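Local coordinates for beta-xylosidase (Uncultured organism, PDB 4MLG), which probably hydrolyses xylo-oligosaccharides, releasing xylose from their non-reducing ends, as a five-bladed beta-propeller of glycoside hydrolase family 43, at residues 13-18 against 28-33; 224-229 against 275-280. All coordinates share one frame; numbering follows the deposited sequence.

Contact 1: 13-18 against 28-33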
ATOM      1  N   MET A  13     -28.925   5.045  -0.930  1.00 61.78           N
ATOM      2  CA  MET A  13     -27.991   4.641   0.115  1.00 59.58           C
ATOM      3  C   MET A  13     -27.876   3.120   0.181  1.00 58.34           C
ATOM      4  O   MET A  13     -28.884   2.413   0.199  1.00 57.73           O
ATOM      5  CB  MET A  13     -28.428   5.202   1.469  1.00 59.47           C
ATOM      6  CG  MET A  13     -28.547   6.716   1.501  1.00 60.36           C
ATOM      7  SD  MET A  13     -26.961   7.552   1.316  1.00 64.31           S
ATOM      8  CE  MET A  13     -27.497   9.256   1.177  1.00 53.57           C
ATOM      9  N   ALA A  14     -26.643   2.622   0.217  1.00 57.67           N
ATOM     10  CA  ALA A  14     -26.398   1.185   0.162  1.00 57.82           C
ATOM     11  C   ALA A  14     -25.447   0.711   1.255  1.00 56.81           C
ATOM     12  O   ALA A  14     -24.863   1.520   1.973  1.00 56.84           O
ATOM     13  CB  ALA A  14     -25.855   0.799  -1.199  1.00 58.24           C
ATOM     14  N   ASP A  15     -25.293  -0.608   1.352  1.00 56.70           N
ATOM     15  CA  ASP A  15     -24.418  -1.242   2.340  1.00 56.96           C
ATOM     16  C   ASP A  15     -24.674  -0.738   3.760  1.00 56.75           C
ATOM     17  O   ASP A  15     -23.765  -0.217   4.406  1.00 56.38           O
ATOM     18  CB  ASP A  15     -22.948  -1.023   1.969  1.00 57.45           C
ATOM     19  CG  ASP A  15     -22.669  -1.291   0.503  1.00 59.11           C
ATOM     20  OD1 ASP A  15     -23.235  -2.260  -0.046  1.00 60.07           O
ATOM     21  OD2 ASP A  15     -21.887  -0.528  -0.102  1.00 58.94           O
ATOM     22  N   PRO A  16     -25.912  -0.900   4.256  1.00 56.33           N
ATOM     23  CA  PRO A  16     -26.266  -0.304   5.547  1.00 55.86           C
ATOM     24  C   PRO A  16     -25.574  -0.994   6.715  1.00 55.11           C
ATOM     25  O   PRO A  16     -25.398  -2.212   6.704  1.00 56.12           O
ATOM     26  CB  PRO A  16     -27.777  -0.525   5.626  1.00 57.50           C
ATOM     27  CG  PRO A  16     -28.004  -1.759   4.837  1.00 57.85           C
ATOM     28  CD  PRO A  16     -27.010  -1.717   3.710  1.00 56.66           C
ATOM     29  N   ALA A  17     -25.178  -0.206   7.708  1.00 54.11           N
ATOM     30  CA  ALA A  17     -24.565  -0.729   8.919  1.00 52.27           C
ATOM     31  C   ALA A  17     -25.268  -0.116  10.118  1.00 53.03           C
ATOM     32  O   ALA A  17     -25.055   1.054  10.440  1.00 53.61           O
ATOM     33  CB  ALA A  17     -23.086  -0.404   8.947  1.00 50.66           C
ATOM     34  N   ALA A  18     -26.109  -0.905  10.778  1.00 52.33           N
ATOM     35  CA  ALA A  18     -26.947  -0.389  11.854  1.00 52.75           C
ATOM     36  C   ALA A  18     -26.384  -0.669  13.247  1.00 52.53           C
ATOM     37  O   ALA A  18     -25.883  -1.760  13.526  1.00 51.86           O
ATOM     38  CB  ALA A  18     -28.360  -0.932  11.727  1.00 53.74           C
ATOM     39  N   TYR A  28     -25.219   3.578   9.030  1.00 56.16           N
ATOM     40  CA  TYR A  28     -24.067   4.129   8.327  1.00 56.58           C
ATOM     41  C   TYR A  28     -23.900   3.468   6.964  1.00 55.29           C
ATOM     42  O   TYR A  28     -23.086   2.559   6.804  1.00 54.40           O
ATOM     43  CB  TYR A  28     -22.799   3.956   9.166  1.00 57.79           C
ATOM     44  CG  TYR A  28     -22.891   4.592  10.535  1.00 60.30           C
ATOM     45  CD1 TYR A  28     -22.582   5.933  10.718  1.00 61.48           C
ATOM     46  CD2 TYR A  28     -23.292   3.852  11.642  1.00 60.88           C
ATOM     47  CE1 TYR A  28     -22.665   6.520  11.965  1.00 63.17           C
ATOM     48  CE2 TYR A  28     -23.378   4.433  12.894  1.00 62.27           C
ATOM     49  CZ  TYR A  28     -23.063   5.768  13.049  1.00 63.33           C
ATOM     50  OH  TYR A  28     -23.146   6.355  14.290  1.00 65.36           O
ATOM     51  N   PRO A  29     -24.682   3.925   5.974  1.00 55.36           N
ATOM     52  CA  PRO A  29     -24.679   3.329   4.638  1.00 55.02           C
ATOM     53  C   PRO A  29     -23.718   4.033   3.685  1.00 56.12           C
ATOM     54  O   PRO A  29     -23.287   5.153   3.958  1.00 57.72           O
ATOM     55  CB  PRO A  29     -26.113   3.569   4.172  1.00 54.97           C
ATOM     56  CG  PRO A  29     -26.461   4.893   4.781  1.00 55.11           C
ATOM     57  CD  PRO A  29     -25.717   4.968   6.101  1.00 55.50           C
ATOM     58  N   SER A  30     -23.387   3.373   2.580  1.00 55.77           N
ATOM     59  CA  SER A  30     -22.651   4.012   1.499  1.00 56.50           C
ATOM     60  C   SER A  30     -23.614   4.911   0.729  1.00 57.87           C
ATOM     61  O   SER A  30     -24.829   4.780   0.869  1.00 58.43           O
ATOM     62  CB  SER A  30     -22.051   2.963   0.564  1.00 56.50           C
ATOM     63  OG  SER A  30     -21.250   2.039   1.277  1.00 56.73           O
ATOM     64  N   HIS A  31     -23.080   5.820  -0.082  1.00 58.46           N
ATOM     65  CA  HIS A  31     -23.925   6.730  -0.851  1.00 59.96           C
ATOM     66  C   HIS A  31     -23.760   6.530  -2.356  1.00 61.45           C
ATOM     67  O   HIS A  31     -22.834   7.064  -2.963  1.00 63.70           O
ATOM     68  CB  HIS A  31     -23.631   8.187  -0.478  1.00 61.05           C
ATOM     69  CG  HIS A  31     -24.548   9.179  -1.127  1.00 63.33           C
ATOM     70  ND1 HIS A  31     -24.379  10.541  -1.000  1.00 64.25           N
ATOM     71  CD2 HIS A  31     -25.645   9.008  -1.904  1.00 64.63           C
ATOM     72  CE1 HIS A  31     -25.330  11.166  -1.673  1.00 66.32           C
ATOM     73  NE2 HIS A  31     -26.111  10.259  -2.230  1.00 66.27           N
ATOM     74  N   ASP A  32     -24.673   5.769  -2.953  1.00 60.06           N
ATOM     75  CA  ASP A  32     -24.662   5.554  -4.394  1.00 59.13           C
ATOM     76  C   ASP A  32     -25.130   6.791  -5.156  1.00 58.76           C
ATOM     77  O   ASP A  32     -26.135   7.408  -4.803  1.00 58.17           O
ATOM     78  CB  ASP A  32     -25.543   4.359  -4.768  1.00 60.03           C
ATOM     79  CG  ASP A  32     -24.858   3.030  -4.521  1.00 58.96           C
ATOM     80  OD1 ASP A  32     -23.616   2.972  -4.626  1.00 58.88           O
ATOM     81  OD2 ASP A  32     -25.564   2.041  -4.232  1.00 58.19           O
ATOM     82  N   TRP A  33     -24.391   7.143  -6.202  1.00 59.09           N
ATOM     83  CA  TRP A  33     -24.771   8.238  -7.080  1.00 59.73           C
ATOM     84  C   TRP A  33     -24.407   7.869  -8.509  1.00 62.35           C
ATOM     85  O   TRP A  33     -23.539   7.028  -8.736  1.00 60.52           O
ATOM     86  CB  TRP A  33     -24.068   9.532  -6.667  1.00 58.07           C
ATOM     87  CG  TRP A  33     -22.602   9.546  -6.971  1.00 55.71           C
ATOM     88  CD1 TRP A  33     -21.638   8.768  -6.398  1.00 53.25           C
ATOM     89  CD2 TRP A  33     -21.928  10.392  -7.912  1.00 55.89           C
ATOM     90  NE1 TRP A  33     -20.408   9.071  -6.929  1.00 52.66           N
ATOM     91  CE2 TRP A  33     -20.557  10.065  -7.860  1.00 54.36           C
ATOM     92  CE3 TRP A  33     -22.350  11.392  -8.796  1.00 57.97           C
ATOM     93  CZ2 TRP A  33     -19.606  10.702  -8.658  1.00 55.15           C
ATOM     94  CZ3 TRP A  33     -21.402  12.023  -9.588  1.00 58.53           C
ATOM     95  CH2 TRP A  33     -20.047  11.676  -9.512  1.00 56.69           C
TER

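Contact 2: 224-229 against 275-280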
ATOM      1  N   ALA A 224     -19.005  -8.417   2.378  1.00 49.66           N
ATOM      2  CA  ALA A 224     -20.012  -7.992   3.355  1.00 50.93           C
ATOM      3  C   ALA A 224     -19.968  -8.757   4.678  1.00 52.06           C
ATOM      4  O   ALA A 224     -20.974  -9.319   5.106  1.00 53.52           O
ATOM      5  CB  ALA A 224     -21.414  -8.055   2.749  1.00 50.89           C
ATOM      6  N   SER A 225     -18.808  -8.764   5.327  1.00 51.80           N
ATOM      7  CA  SER A 225     -18.663  -9.418   6.624  1.00 50.67           C
ATOM      8  C   SER A 225     -19.513  -8.738   7.692  1.00 50.63           C
ATOM      9  O   SER A 225     -19.580  -7.512   7.755  1.00 51.33           O
ATOM     10  CB  SER A 225     -17.197  -9.425   7.066  1.00 49.87           C
ATOM     11  OG  SER A 225     -16.427 -10.329   6.294  1.00 50.46           O
ATOM     12  N   TRP A 226     -20.164  -9.542   8.527  1.00 51.09           N
ATOM     13  CA  TRP A 226     -20.904  -9.018   9.672  1.00 51.32           C
ATOM     14  C   TRP A 226     -20.952 -10.041  10.803  1.00 53.13           C
ATOM     15  O   TRP A 226     -21.021 -11.244  10.558  1.00 54.13           O
ATOM     16  CB  TRP A 226     -22.321  -8.600   9.272  1.00 48.95           C
ATOM     17  CG  TRP A 226     -23.059  -7.901  10.374  1.00 48.32           C
ATOM     18  CD1 TRP A 226     -23.924  -8.462  11.266  1.00 50.00           C
ATOM     19  CD2 TRP A 226     -22.985  -6.509  10.707  1.00 47.91           C
ATOM     20  NE1 TRP A 226     -24.398  -7.504  12.132  1.00 50.41           N
ATOM     21  CE2 TRP A 226     -23.836  -6.297  11.810  1.00 49.11           C
ATOM     22  CE3 TRP A 226     -22.283  -5.420  10.178  1.00 47.23           C
ATOM     23  CZ2 TRP A 226     -24.004  -5.042  12.393  1.00 48.95           C
ATOM     24  CZ3 TRP A 226     -22.452  -4.175  10.758  1.00 47.94           C
ATOM     25  CH2 TRP A 226     -23.306  -3.997  11.854  1.00 49.10           C
ATOM     26  N   MET A 227     -20.917  -9.553  12.039  1.00 53.99           N
ATOM     27  CA  MET A 227     -20.886 -10.421  13.210  1.00 55.22           C
ATOM     28  C   MET A 227     -21.833  -9.914  14.289  1.00 56.49           C
ATOM     29  O   MET A 227     -21.797  -8.737  14.649  1.00 57.08           O
ATOM     30  CB  MET A 227     -19.466 -10.489  13.775  1.00 55.51           C
ATOM     31  CG  MET A 227     -19.324 -11.367  15.008  1.00 57.45           C
ATOM     32  SD  MET A 227     -19.329 -13.128  14.620  1.00 58.06           S
ATOM     33  CE  MET A 227     -17.835 -13.254  13.640  1.00 45.46           C
ATOM     34  N   HIS A 228     -22.681 -10.800  14.802  1.00 56.82           N
ATOM     35  CA  HIS A 228     -23.533 -10.458  15.937  1.00 58.33           C
ATOM     36  C   HIS A 228     -23.674 -11.625  16.913  1.00 61.20           C
ATOM     37  O   HIS A 228     -23.176 -12.723  16.660  1.00 61.92           O
ATOM     38  CB  HIS A 228     -24.902  -9.940  15.480  1.00 57.64           C
ATOM     39  CG  HIS A 228     -25.844 -11.011  15.022  1.00 57.12           C
ATOM     40  ND1 HIS A 228     -25.991 -11.358  13.696  1.00 56.03           N
ATOM     41  CD2 HIS A 228     -26.702 -11.798  15.713  1.00 58.74           C
ATOM     42  CE1 HIS A 228     -26.893 -12.316  13.591  1.00 57.10           C
ATOM     43  NE2 HIS A 228     -27.339 -12.603  14.801  1.00 58.66           N
ATOM     44  N   TYR A 229     -24.355 -11.378  18.026  1.00 63.02           N
ATOM     45  CA  TYR A 229     -24.410 -12.341  19.119  1.00 65.11           C
ATOM     46  C   TYR A 229     -25.840 -12.534  19.612  1.00 66.89           C
ATOM     47  O   TYR A 229     -26.498 -11.575  20.018  1.00 68.61           O
ATOM     48  CB  TYR A 229     -23.516 -11.858  20.262  1.00 65.54           C
ATOM     49  CG  TYR A 229     -23.203 -12.896  21.313  1.00 67.63           C
ATOM     50  CD1 TYR A 229     -22.266 -13.894  21.074  1.00 67.84           C
ATOM     51  CD2 TYR A 229     -23.822 -12.863  22.555  1.00 69.96           C
ATOM     52  CE1 TYR A 229     -21.968 -14.838  22.038  1.00 69.98           C
ATOM     53  CE2 TYR A 229     -23.531 -13.803  23.523  1.00 72.31           C
ATOM     54  CZ  TYR A 229     -22.603 -14.788  23.260  1.00 72.81           C
ATOM     55  OH  TYR A 229     -22.310 -15.725  24.224  1.00 75.83           O
ATOM     56  N   HIS A 275     -25.723  -6.153   3.964  1.00 56.24           N
ATOM     57  CA  HIS A 275     -26.602  -6.176   5.127  1.00 58.46           C
ATOM     58  C   HIS A 275     -25.938  -5.793   6.445  1.00 59.68           C
ATOM     59  O   HIS A 275     -24.742  -5.511   6.506  1.00 59.59           O
ATOM     60  CB  HIS A 275     -27.171  -7.578   5.296  1.00 59.54           C
ATOM     61  CG  HIS A 275     -26.173  -8.551   5.835  1.00 60.32           C
ATOM     62  ND1 HIS A 275     -25.052  -8.930   5.129  1.00 59.40           N
ATOM     63  CD2 HIS A 275     -26.108  -9.198   7.022  1.00 61.64           C
ATOM     64  CE1 HIS A 275     -24.347  -9.781   5.851  1.00 60.01           C
ATOM     65  NE2 HIS A 275     -24.965  -9.960   7.005  1.00 61.28           N
ATOM     66  N   SER A 276     -26.750  -5.810   7.499  1.00 60.76           N
ATOM     67  CA  SER A 276     -26.294  -5.651   8.875  1.00 61.16           C
ATOM     68  C   SER A 276     -27.424  -6.068   9.811  1.00 61.54           C
ATOM     69  O   SER A 276     -28.567  -5.642   9.641  1.00 62.11           O
ATOM     70  CB  SER A 276     -25.884  -4.204   9.157  1.00 61.83           C
ATOM     71  OG  SER A 276     -26.995  -3.330   9.063  1.00 63.70           O
ATOM     72  N   ILE A 277     -27.103  -6.904  10.794  1.00 60.74           N
ATOM     73  CA  ILE A 277     -28.105  -7.422  11.720  1.00 59.78           C
ATOM     74  C   ILE A 277     -27.965  -6.793  13.106  1.00 60.22           C
ATOM     75  O   ILE A 277     -26.871  -6.749  13.668  1.00 59.57           O
ATOM     76  CB  ILE A 277     -28.011  -8.954  11.840  1.00 58.10           C
ATOM     77  CG1 ILE A 277     -28.057  -9.596  10.452  1.00 55.67           C
ATOM     78  CG2 ILE A 277     -29.126  -9.490  12.723  1.00 58.77           C
ATOM     79  CD1 ILE A 277     -27.964 -11.101  10.469  1.00 55.36           C
ATOM     80  N   VAL A 278     -29.079  -6.313  13.651  1.00 61.38           N
ATOM     81  CA  VAL A 278     -29.066  -5.629  14.939  1.00 62.76           C
ATOM     82  C   VAL A 278     -30.417  -5.771  15.641  1.00 66.33           C
ATOM     83  O   VAL A 278     -31.459  -5.849  14.990  1.00 67.37           O
ATOM     84  CB  VAL A 278     -28.705  -4.131  14.767  1.00 61.23           C
ATOM     85  CG1 VAL A 278     -29.785  -3.406  13.976  1.00 61.52           C
ATOM     86  CG2 VAL A 278     -28.478  -3.463  16.114  1.00 60.97           C
ATOM     87  N   GLU A 279     -30.392  -5.827  16.969  1.00 69.27           N
ATOM     88  CA  GLU A 279     -31.616  -5.898  17.758  1.00 72.81           C
ATOM     89  C   GLU A 279     -32.034  -4.504  18.212  1.00 73.56           C
ATOM     90  O   GLU A 279     -31.221  -3.748  18.746  1.00 74.04           O
ATOM     91  CB  GLU A 279     -31.417  -6.803  18.976  1.00 77.06           C
ATOM     92  CG  GLU A 279     -32.654  -6.954  19.853  1.00 82.06           C
ATOM     93  CD  GLU A 279     -32.394  -7.791  21.093  1.00 85.25           C
ATOM     94  OE1 GLU A 279     -31.221  -7.889  21.510  1.00 85.60           O
ATOM     95  OE2 GLU A 279     -33.362  -8.352  21.651  1.00 87.18           O
ATOM     96  N   PHE A 280     -33.301  -4.164  17.996  1.00 73.64           N
ATOM     97  CA  PHE A 280     -33.823  -2.871  18.419  1.00 74.36           C
ATOM     98  C   PHE A 280     -35.235  -3.010  18.981  1.00 76.53           C
ATOM     99  O   PHE A 280     -36.148  -3.462  18.289  1.00 77.22           O
ATOM    100  CB  PHE A 280     -33.799  -1.873  17.257  1.00 73.08           C
ATOM    101  CG  PHE A 280     -34.064  -0.451  17.670  1.00 73.01           C
ATOM    102  CD1 PHE A 280     -33.060   0.319  18.236  1.00 71.60           C
ATOM    103  CD2 PHE A 280     -35.315   0.116  17.488  1.00 73.87           C
ATOM    104  CE1 PHE A 280     -33.300   1.629  18.615  1.00 71.92           C
ATOM    105  CE2 PHE A 280     -35.561   1.426  17.865  1.00 74.35           C
ATOM    106  CZ  PHE A 280     -34.551   2.183  18.429  1.00 73.38           C
TER

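Contact 1: 13-18 against 28-33
M13 and A14 pair antiparallel with H31 and S30, M13-H31 as a non-hydrogen-bonded and A14-S30 as a hydrogen-bonded pair, and the ladder stops at D15, whose positive phi (51°) turns the chain out of the strand. In the ladder, A14 N donates to S30 O over 2.9 Å. Beyond the turn the two chains meet again where Y28 N donates to A17 O, also at 2.9 Å, and that same oxygen lies at the edge of the Y28 ring. M13 and H31 share one face of the sheet. The bend at chi2 of M13 (-67°) carries its thioether round to the imidazole, and CE rests above the ring, 3.7 Å from the H31 centroid and 13° off the normal, a CH-pi contact; SD approaches more obliquely. Nearer the backbone, M13 CB meets P29 CG at 3.9 Å, and F54 of strand 50-56 touches both residues. A14 and S30 point to the other face. There S30 OG donates to D15 OD2 over 3.0 Å, using the anti lone pair of the carboxylate oxygen, and D32 reaches back so that its OD2 lies 3.3 Å from A14 CB. R301 forms a salt bridge with D32 OD2 and a long, weak ion pair with D15 OD1. The side chain of D15 is about 3 Å from a bound sulfate, probably from the crystallisation liquor, and that of A17 about 5 Å from the calcium ion (nearest atoms). A thioether laid on an imidazole thus marks one face and the S30-D15 bond the other; with R301 held chiefly by D32, the serine hydroxyl is consistent with keeping D15 OD2 in place beside the sulfate and near the calcium ion.

Contact 2: 224-229 against 275-280
W226 lays its indole against the backbone of S276 and I277, so that one ring face receives both residues. S276 CB stands almost exactly over the six-membered ring, 3.6 Å from its centroid and 6° off the normal, which makes this a CH-pi contact. I277 N lies over the same face, nearer the rim. With CG anti to the backbone N (chi1 -173°), W226 also brings NE1 to I277 O at 3.0 Å; the acceptor uses a lone pair in its carbonyl plane but sits somewhat out of the indole plane, so the bond is bent. An alanine at W226 would probably leave I277 O without this donor and open a gap beneath S276 CB. The two strands run nearly parallel, their axes 7.1 Å apart at closest and inclined by 19°, without pairing into one sheet: 223-230 and 276-280 are each the outermost strand of a separate sheet, and side chains fill the space between them. This is how innermost strands of neighbouring propeller blades face each other around the central channel, and the W226 side chain is about 4 Å from the calcium ion (nearest atoms). At the root of the W226 side chain, H275 NE2 comes within 3.7 Å of CB, the two rings set obliquely, while S237 OG takes part in a hydrogen bond with that nitrogen. Farther along, H228 crosses I277: CG2 sits over the imidazole face, 3.9 Å from its centroid, and CD1 of I277 touches H228 CE1 at 3.5 Å. Y235 and W284 meet the same imidazole ring.

From the N terminus, strand 5-6 joins the sheet of 276-280, 283-290 and 302-308, tying the start of the chain to its end. Contact 1 then closes a short loop, whose nine residues carry most of strand 18-21 and the start of strand 24-32, inside the sheet that continues to 50-56 and 64-72. The chain passes through the intervening sheets before contact 2 closes a longer loop, 45 residues between its segments, bridging two sheets. The contacts are in series, neither nested nor crossed, yet they touch: S276 OG is 3.1 Å from A18 N, a probable hydrogen bond, and A18 CB packs 3.6 Å from V278 CG1. Segment 275-280 therefore borders both the sheet of contact 1 and that of 223-230.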